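Local coordinates for niemann-Pick type C2 protein (Camponotus japonicus, PDB 3WEB) that binds oleic acid inside an immunoglobulin-like beta-sandwich and probably carries such lipid signals in the chemical communication of worker ants, at residues S34-V48 / L85-V99. Residues are numbered along the deposited sequence; the frame is centred on the assembly and turned at random.
Sequences SEIHVSMKFTPSVDV and LKKDVEIEYKVTFFV. With OLA (oleic acid), chain B.
Ile36 lays CB over one face of the Phe97 ring, a CH-pi contact 4.0 Å from CB to the ring centroid, while its CG1 reaches Val99 CG2. Val38 CG2 approaches the same ring obliquely, 3.7 Å from Phe97 CE2. Phe97 CG sits between its backbone N and carbonyl carbon (chi1 58°), which swings the ring back over strand 34-44. On the same face of the sheet, Ile91 CG1 lies over one face of the Phe42 ring, and Leu85, from the loop before strand 91-99, brings CD1 to Phe42 CE2. Backbone bonds pair the antiparallel strands 34-44 and 91-99, as between Ile36 N and Phe97 O (2.8 Å). With strand 11-18 they build one sheet of the immunoglobulin-like sandwich of the ML domain, and their apolar face lines the lipid pocket: Phe97 CD2 comes within 3.5 Å of C4 of oleic acid, and Val38 CG2 within 3.7 Å of C9. The other face is mostly polar. Thr96 OG1 meets His37 ND1 at the imidazole edge, in plane, at 2.8 Å, and Ser39 OG donates to Glu92 OE2 (2.6 Å) on the anti side of that oxygen, 35° out of the carboxylate plane. A water joins Thr43 OG1 to Glu90 OE2, which Ser14 also binds. Beyond the strands, Asp47 OD1 accepts Lys87 N nearly straight on at 2.8 Å, and Lys87 bends at chi4 (75°) to bring NZ to Ser45 O. Phe114 packs edge-to-face with both Phe42 and Tyr93.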
loop_
_atom_site.group_PDB
_atom_site.type_symbol
_atom_site.label_atom_id
_atom_site.label_comp_id
_atom_site.label_asym_id
_atom_site.label_seq_id
_atom_site.Cartn_x
_atom_site.Cartn_y
_atom_site.Cartn_z
ATOM N N SER A 34 -10.950 -6.647 13.155
ATOM C CA SER A 34 -11.502 -5.370 12.728
ATOM C C SER A 34 -11.262 -5.144 11.240
ATOM O O SER A 34 -10.326 -5.705 10.656
ATOM C CB SER A 34 -10.902 -4.214 13.536
ATOM O OG SER A 34 -9.602 -3.883 13.079
ATOM N N GLU A 35 -12.125 -4.330 10.639
ATOM C CA GLU A 35 -11.930 -3.852 9.274
ATOM C C GLU A 35 -10.916 -2.718 9.284
ATOM O O GLU A 35 -11.004 -1.802 10.106
ATOM C CB GLU A 35 -13.243 -3.352 8.670
ATOM C CG GLU A 35 -14.177 -4.445 8.175
ATOM C CD GLU A 35 -15.315 -3.906 7.324
ATOM O OE1 GLU A 35 -15.690 -2.718 7.477
ATOM O OE2 GLU A 35 -15.838 -4.675 6.492
ATOM N N ILE A 36 -9.947 -2.799 8.379
ATOM C CA ILE A 36 -8.949 -1.753 8.216
ATOM C C ILE A 36 -9.226 -1.076 6.880
ATOM O O ILE A 36 -9.363 -1.751 5.852
ATOM C CB ILE A 36 -7.508 -2.316 8.225
ATOM C CG1 ILE A 36 -7.269 -3.245 9.430
ATOM C CG2 ILE A 36 -6.474 -1.193 8.170
ATOM C CD1 ILE A 36 -7.426 -2.590 10.789
ATOM N N HIS A 37 -9.339 0.247 6.911
ATOM C CA HIS A 37 -9.511 1.030 5.693
ATOM C C HIS A 37 -8.223 1.765 5.359
ATOM O O HIS A 37 -7.684 2.499 6.180
ATOM C CB HIS A 37 -10.669 2.011 5.852
ATOM C CG HIS A 37 -11.883 1.400 6.478
ATOM N ND1 HIS A 37 -12.653 0.452 5.837
ATOM C CD2 HIS A 37 -12.448 1.586 7.694
ATOM C CE1 HIS A 37 -13.650 0.091 6.628
ATOM N NE2 HIS A 37 -13.547 0.763 7.761
ATOM N N VAL A 38 -7.734 1.558 4.142
ATOM C CA VAL A 38 -6.460 2.144 3.714
ATOM C C VAL A 38 -6.723 3.030 2.510
ATOM O O VAL A 38 -7.455 2.634 1.603
ATOM C CB VAL A 38 -5.419 1.069 3.338
ATOM C CG1 VAL A 38 -4.113 1.708 2.859
ATOM C CG2 VAL A 38 -5.156 0.135 4.511
ATOM N N SER A 39 -6.148 4.229 2.524
ATOM C CA SER A 39 -6.213 5.149 1.392
ATOM C C SER A 39 -4.804 5.585 0.994
ATOM O O SER A 39 -3.957 5.815 1.857
ATOM C CB SER A 39 -7.041 6.395 1.753
ATOM O OG SER A 39 -6.933 7.389 0.741
ATOM N N MET A 40 -4.556 5.695 -0.310
ATOM C CA MET A 40 -3.316 6.306 -0.803
ATOM C C MET A 40 -3.618 7.305 -1.905
ATOM O O MET A 40 -4.281 6.953 -2.877
ATOM C CB MET A 40 -2.342 5.247 -1.335
ATOM C CG MET A 40 -1.178 5.844 -2.123
ATOM S SD MET A 40 0.164 4.696 -2.519
ATOM C CE MET A 40 -0.639 3.661 -3.732
ATOM N N LYS A 41 -3.137 8.538 -1.738
ATOM C CA LYS A 41 -3.167 9.541 -2.808
ATOM C C LYS A 41 -1.840 9.509 -3.539
ATOM O O LYS A 41 -0.780 9.665 -2.924
ATOM C CB LYS A 41 -3.413 10.941 -2.253
ATOM C CG LYS A 41 -4.709 11.073 -1.470
ATOM C CD LYS A 41 -4.808 12.457 -0.857
ATOM C CE LYS A 41 -5.938 12.524 0.154
ATOM N NZ LYS A 41 -6.053 13.900 0.710
ATOM N N PHE A 42 -1.906 9.276 -4.844
ATOM C CA PHE A 42 -0.692 9.120 -5.634
ATOM C C PHE A 42 -0.824 9.693 -7.042
ATOM O O PHE A 42 -1.931 9.892 -7.550
ATOM C CB PHE A 42 -0.235 7.650 -5.653
ATOM C CG PHE A 42 -1.095 6.739 -6.490
ATOM C CD1 PHE A 42 -2.355 6.326 -6.042
ATOM C CD2 PHE A 42 -0.635 6.270 -7.717
ATOM C CE1 PHE A 42 -3.143 5.475 -6.806
ATOM C CE2 PHE A 42 -1.416 5.411 -8.483
ATOM C CZ PHE A 42 -2.673 5.023 -8.035
ATOM N N THR A 43 0.326 9.936 -7.653
ATOM C CA THR A 43 0.408 10.540 -8.972
ATOM C C THR A 43 1.453 9.821 -9.832
ATOM O O THR A 43 2.646 9.869 -9.513
ATOM C CB THR A 43 0.819 12.028 -8.880
ATOM O OG1 THR A 43 -0.025 12.721 -7.951
ATOM C CG2 THR A 43 0.713 12.696 -10.240
ATOM N N PRO A 44 1.015 9.177 -10.931
ATOM C CA PRO A 44 1.978 8.607 -11.884
ATOM C C PRO A 44 2.627 9.730 -12.699
ATOM O O PRO A 44 1.979 10.757 -12.965
ATOM C CB PRO A 44 1.103 7.726 -12.788
ATOM C CG PRO A 44 -0.250 8.382 -12.760
ATOM C CD PRO A 44 -0.380 9.049 -11.403
ATOM N N SER A 45 3.892 9.559 -13.079
ATOM C CA SER A 45 4.592 10.577 -13.866
ATOM C C SER A 45 4.539 10.254 -15.360
ATOM O O SER A 45 5.054 11.015 -16.191
ATOM C CB SER A 45 6.040 10.729 -13.400
ATOM O OG SER A 45 6.726 9.493 -13.469
ATOM N N VAL A 46 3.929 9.111 -15.673
ATOM C CA VAL A 46 3.678 8.648 -17.036
ATOM C C VAL A 46 2.259 8.085 -17.121
ATOM O O VAL A 46 1.632 7.823 -16.094
ATOM C CB VAL A 46 4.679 7.547 -17.465
ATOM C CG1 VAL A 46 6.104 8.093 -17.530
ATOM C CG2 VAL A 46 4.592 6.330 -16.547
ATOM N N ASP A 47 1.744 7.920 -18.341
ATOM C CA ASP A 47 0.471 7.237 -18.531
ATOM C C ASP A 47 0.635 5.767 -18.159
ATOM O O ASP A 47 1.633 5.149 -18.504
ATOM C CB ASP A 47 -0.001 7.355 -19.981
ATOM C CG ASP A 47 -0.458 8.759 -20.350
ATOM O OD1 ASP A 47 -0.748 9.584 -19.460
ATOM O OD2 ASP A 47 -0.531 9.032 -21.566
ATOM N N VAL A 48 -0.340 5.218 -17.447
ATOM C CA VAL A 48 -0.248 3.844 -16.947
ATOM C C VAL A 48 -1.436 3.024 -17.441
ATOM O O VAL A 48 -2.583 3.414 -17.241
ATOM C CB VAL A 48 -0.162 3.827 -15.397
ATOM C CG1 VAL A 48 -0.218 2.405 -14.847
ATOM C CG2 VAL A 48 1.098 4.538 -14.925
ATOM N N LEU A 85 -4.310 5.259 -16.184
ATOM C CA LEU A 85 -3.990 6.410 -15.346
ATOM C C LEU A 85 -3.362 7.480 -16.206
ATOM O O LEU A 85 -2.477 7.200 -17.025
ATOM C CB LEU A 85 -3.021 6.027 -14.224
ATOM C CG LEU A 85 -3.253 4.740 -13.425
ATOM C CD1 LEU A 85 -2.222 4.642 -12.303
ATOM C CD2 LEU A 85 -4.669 4.649 -12.871
ATOM N N LYS A 86 -3.841 8.703 -16.036
ATOM C CA LYS A 86 -3.289 9.835 -16.764
ATOM C C LYS A 86 -2.064 10.407 -16.059
ATOM O O LYS A 86 -2.067 10.640 -14.846
ATOM C CB LYS A 86 -4.341 10.929 -16.933
ATOM C CG LYS A 86 -5.564 10.526 -17.739
ATOM C CD LYS A 86 -6.469 11.735 -17.858
ATOM C CE LYS A 86 -7.578 11.515 -18.868
ATOM N NZ LYS A 86 -8.576 12.598 -18.695
ATOM N N LYS A 87 -1.024 10.652 -16.849
ATOM C CA LYS A 87 0.182 11.333 -16.403
ATOM C C LYS A 87 -0.155 12.589 -15.584
ATOM O O LYS A 87 -1.026 13.373 -15.977
ATOM C CB LYS A 87 0.999 11.702 -17.651
ATOM C CG LYS A 87 2.234 12.542 -17.417
ATOM C CD LYS A 87 2.766 13.050 -18.746
ATOM C CE LYS A 87 3.933 13.988 -18.533
ATOM N NZ LYS A 87 5.152 13.226 -18.156
ATOM N N ASP A 88 0.511 12.743 -14.437
ATOM C CA ASP A 88 0.483 13.974 -13.626
ATOM C C ASP A 88 -0.829 14.285 -12.914
ATOM O O ASP A 88 -0.995 15.376 -12.360
ATOM C CB ASP A 88 0.919 15.193 -14.459
ATOM C CG ASP A 88 2.359 15.106 -14.904
ATOM O OD1 ASP A 88 3.145 14.414 -14.238
ATOM O OD2 ASP A 88 2.712 15.739 -15.919
ATOM N N VAL A 89 -1.750 13.332 -12.914
ATOM C CA VAL A 89 -3.034 13.523 -12.244
ATOM C C VAL A 89 -3.029 12.731 -10.946
ATOM O O VAL A 89 -2.799 11.519 -10.959
ATOM C CB VAL A 89 -4.217 13.103 -13.152
ATOM C CG1 VAL A 89 -5.541 13.192 -12.407
ATOM C CG2 VAL A 89 -4.274 13.980 -14.398
ATOM N N GLU A 90 -3.254 13.421 -9.830
ATOM C CA GLU A 90 -3.358 12.736 -8.546
ATOM C C GLU A 90 -4.692 12.031 -8.428
ATOM O O GLU A 90 -5.737 12.598 -8.744
ATOM C CB GLU A 90 -3.168 13.689 -7.369
ATOM C CG GLU A 90 -3.001 12.937 -6.050
ATOM C CD GLU A 90 -2.613 13.835 -4.898
ATOM O OE1 GLU A 90 -3.292 14.859 -4.688
ATOM O OE2 GLU A 90 -1.634 13.515 -4.200
ATOM N N ILE A 91 -4.637 10.781 -7.976
ATOM C CA ILE A 91 -5.817 9.947 -7.769
ATOM C C ILE A 91 -5.700 9.249 -6.419
ATOM O O ILE A 91 -4.651 9.306 -5.780
ATOM C CB ILE A 91 -5.987 8.910 -8.901
ATOM C CG1 ILE A 91 -4.674 8.138 -9.110
ATOM C CG2 ILE A 91 -6.419 9.613 -10.187
ATOM C CD1 ILE A 91 -4.761 7.017 -10.122
ATOM N N GLU A 92 -6.783 8.605 -5.997
ATOM C CA GLU A 92 -6.828 7.965 -4.694
ATOM C C GLU A 92 -7.266 6.513 -4.794
ATOM O O GLU A 92 -8.307 6.195 -5.380
ATOM C CB GLU A 92 -7.757 8.729 -3.757
ATOM C CG GLU A 92 -7.902 8.065 -2.400
ATOM C CD GLU A 92 -8.875 8.805 -1.521
ATOM O OE1 GLU A 92 -10.019 9.030 -1.958
ATOM O OE2 GLU A 92 -8.475 9.172 -0.403
ATOM N N TYR A 93 -6.436 5.642 -4.233
ATOM C CA TYR A 93 -6.758 4.237 -4.044
ATOM C C TYR A 93 -7.387 4.001 -2.675
ATOM O O TYR A 93 -6.964 4.597 -1.679
ATOM C CB TYR A 93 -5.485 3.423 -4.155
ATOM C CG TYR A 93 -5.616 1.967 -3.760
ATOM C CD1 TYR A 93 -6.227 1.056 -4.609
ATOM C CD2 TYR A 93 -5.104 1.505 -2.550
ATOM C CE1 TYR A 93 -6.331 -0.284 -4.266
ATOM C CE2 TYR A 93 -5.200 0.164 -2.202
ATOM C CZ TYR A 93 -5.818 -0.720 -3.061
ATOM O OH TYR A 93 -5.896 -2.053 -2.726
ATOM N N LYS A 94 -8.406 3.141 -2.655
ATOM C CA LYS A 94 -9.083 2.721 -1.427
ATOM C C LYS A 94 -9.191 1.199 -1.324
ATOM O O LYS A 94 -9.472 0.510 -2.308
ATOM C CB LYS A 94 -10.477 3.353 -1.340
ATOM C CG LYS A 94 -10.456 4.870 -1.176
ATOM C CD LYS A 94 -11.825 5.452 -0.842
ATOM C CE LYS A 94 -12.426 6.226 -2.014
ATOM N NZ LYS A 94 -12.810 5.376 -3.181
ATOM N N VAL A 95 -8.971 0.677 -0.120
ATOM C CA VAL A 95 -9.136 -0.757 0.136
ATOM C C VAL A 95 -9.541 -1.001 1.591
ATOM O O VAL A 95 -9.080 -0.309 2.509
ATOM C CB VAL A 95 -7.883 -1.586 -0.283
ATOM C CG1 VAL A 95 -6.666 -1.278 0.583
ATOM C CG2 VAL A 95 -8.172 -3.082 -0.291
ATOM N N THR A 96 -10.428 -1.975 1.772
ATOM C CA THR A 96 -10.830 -2.442 3.089
ATOM C C THR A 96 -10.477 -3.918 3.171
ATOM O O THR A 96 -10.772 -4.686 2.253
ATOM C CB THR A 96 -12.340 -2.246 3.322
ATOM O OG1 THR A 96 -12.641 -0.846 3.322
ATOM C CG2 THR A 96 -12.784 -2.849 4.664
ATOM N N PHE A 97 -9.813 -4.304 4.254
ATOM C CA PHE A 97 -9.588 -5.716 4.529
ATOM C C PHE A 97 -9.841 -6.005 5.995
ATOM O O PHE A 97 -9.710 -5.121 6.844
ATOM C CB PHE A 97 -8.182 -6.162 4.109
ATOM C CG PHE A 97 -7.065 -5.401 4.775
ATOM C CD1 PHE A 97 -6.508 -5.851 5.971
ATOM C CD2 PHE A 97 -6.550 -4.247 4.193
ATOM C CE1 PHE A 97 -5.471 -5.156 6.579
ATOM C CE2 PHE A 97 -5.511 -3.552 4.795
ATOM C CZ PHE A 97 -4.971 -4.005 5.990
ATOM N N PHE A 98 -10.210 -7.247 6.278
ATOM C CA PHE A 98 -10.475 -7.672 7.634
ATOM C C PHE A 98 -9.280 -8.458 8.145
ATOM O O PHE A 98 -8.799 -9.379 7.481
ATOM C CB PHE A 98 -11.748 -8.522 7.683
ATOM C CG PHE A 98 -12.229 -8.817 9.076
ATOM C CD1 PHE A 98 -12.967 -7.874 9.786
ATOM C CD2 PHE A 98 -11.952 -10.041 9.677
ATOM C CE1 PHE A 98 -13.412 -8.146 11.072
ATOM C CE2 PHE A 98 -12.395 -10.317 10.961
ATOM C CZ PHE A 98 -13.129 -9.369 11.657
ATOM N N VAL A 99 -8.791 -8.071 9.318
ATOM C CA VAL A 99 -7.703 -8.792 9.967
ATOM C C VAL A 99 -8.295 -9.838 10.911
ATOM O O VAL A 99 -8.959 -9.492 11.889
ATOM C CB VAL A 99 -6.759 -7.838 10.730
ATOM C CG1 VAL A 99 -5.588 -8.604 11.329
ATOM C CG2 VAL A 99 -6.249 -6.743 9.806
HETATM C C1 OLA B . -5.694 -7.308 -0.802
HETATM O O1 OLA B . -5.498 -7.064 -2.015
HETATM O O2 OLA B . -5.570 -8.453 -0.310
HETATM C C2 OLA B . -6.108 -6.174 0.110
HETATM C C3 OLA B . -5.035 -5.909 1.163
HETATM C C4 OLA B . -4.699 -4.426 1.252
HETATM C C5 OLA B . -3.276 -4.142 0.790
HETATM C C6 OLA B . -2.737 -2.847 1.384
HETATM C C7 OLA B . -1.606 -3.155 2.357
HETATM C C8 OLA B . -0.943 -1.899 2.924
HETATM C C9 OLA B . -1.757 -1.324 4.067
HETATM C C10 OLA B . -1.653 -1.721 5.339
HETATM C C11 OLA B . -0.700 -2.801 5.802
HETATM C C12 OLA B . -1.340 -3.597 6.930
HETATM C C13 OLA B . -1.097 -5.091 6.752
HETATM C C14 OLA B . -1.989 -5.889 7.694
HETATM C C15 OLA B . -1.394 -7.261 7.989
HETATM C C16 OLA B . -2.205 -8.362 7.316
HETATM C C17 OLA B . -2.995 -9.165 8.344
HETATM C C18 OLA B . -3.139 -10.611 7.920
HETATM O O HOH W 1 0.519 12.132 -5.331
#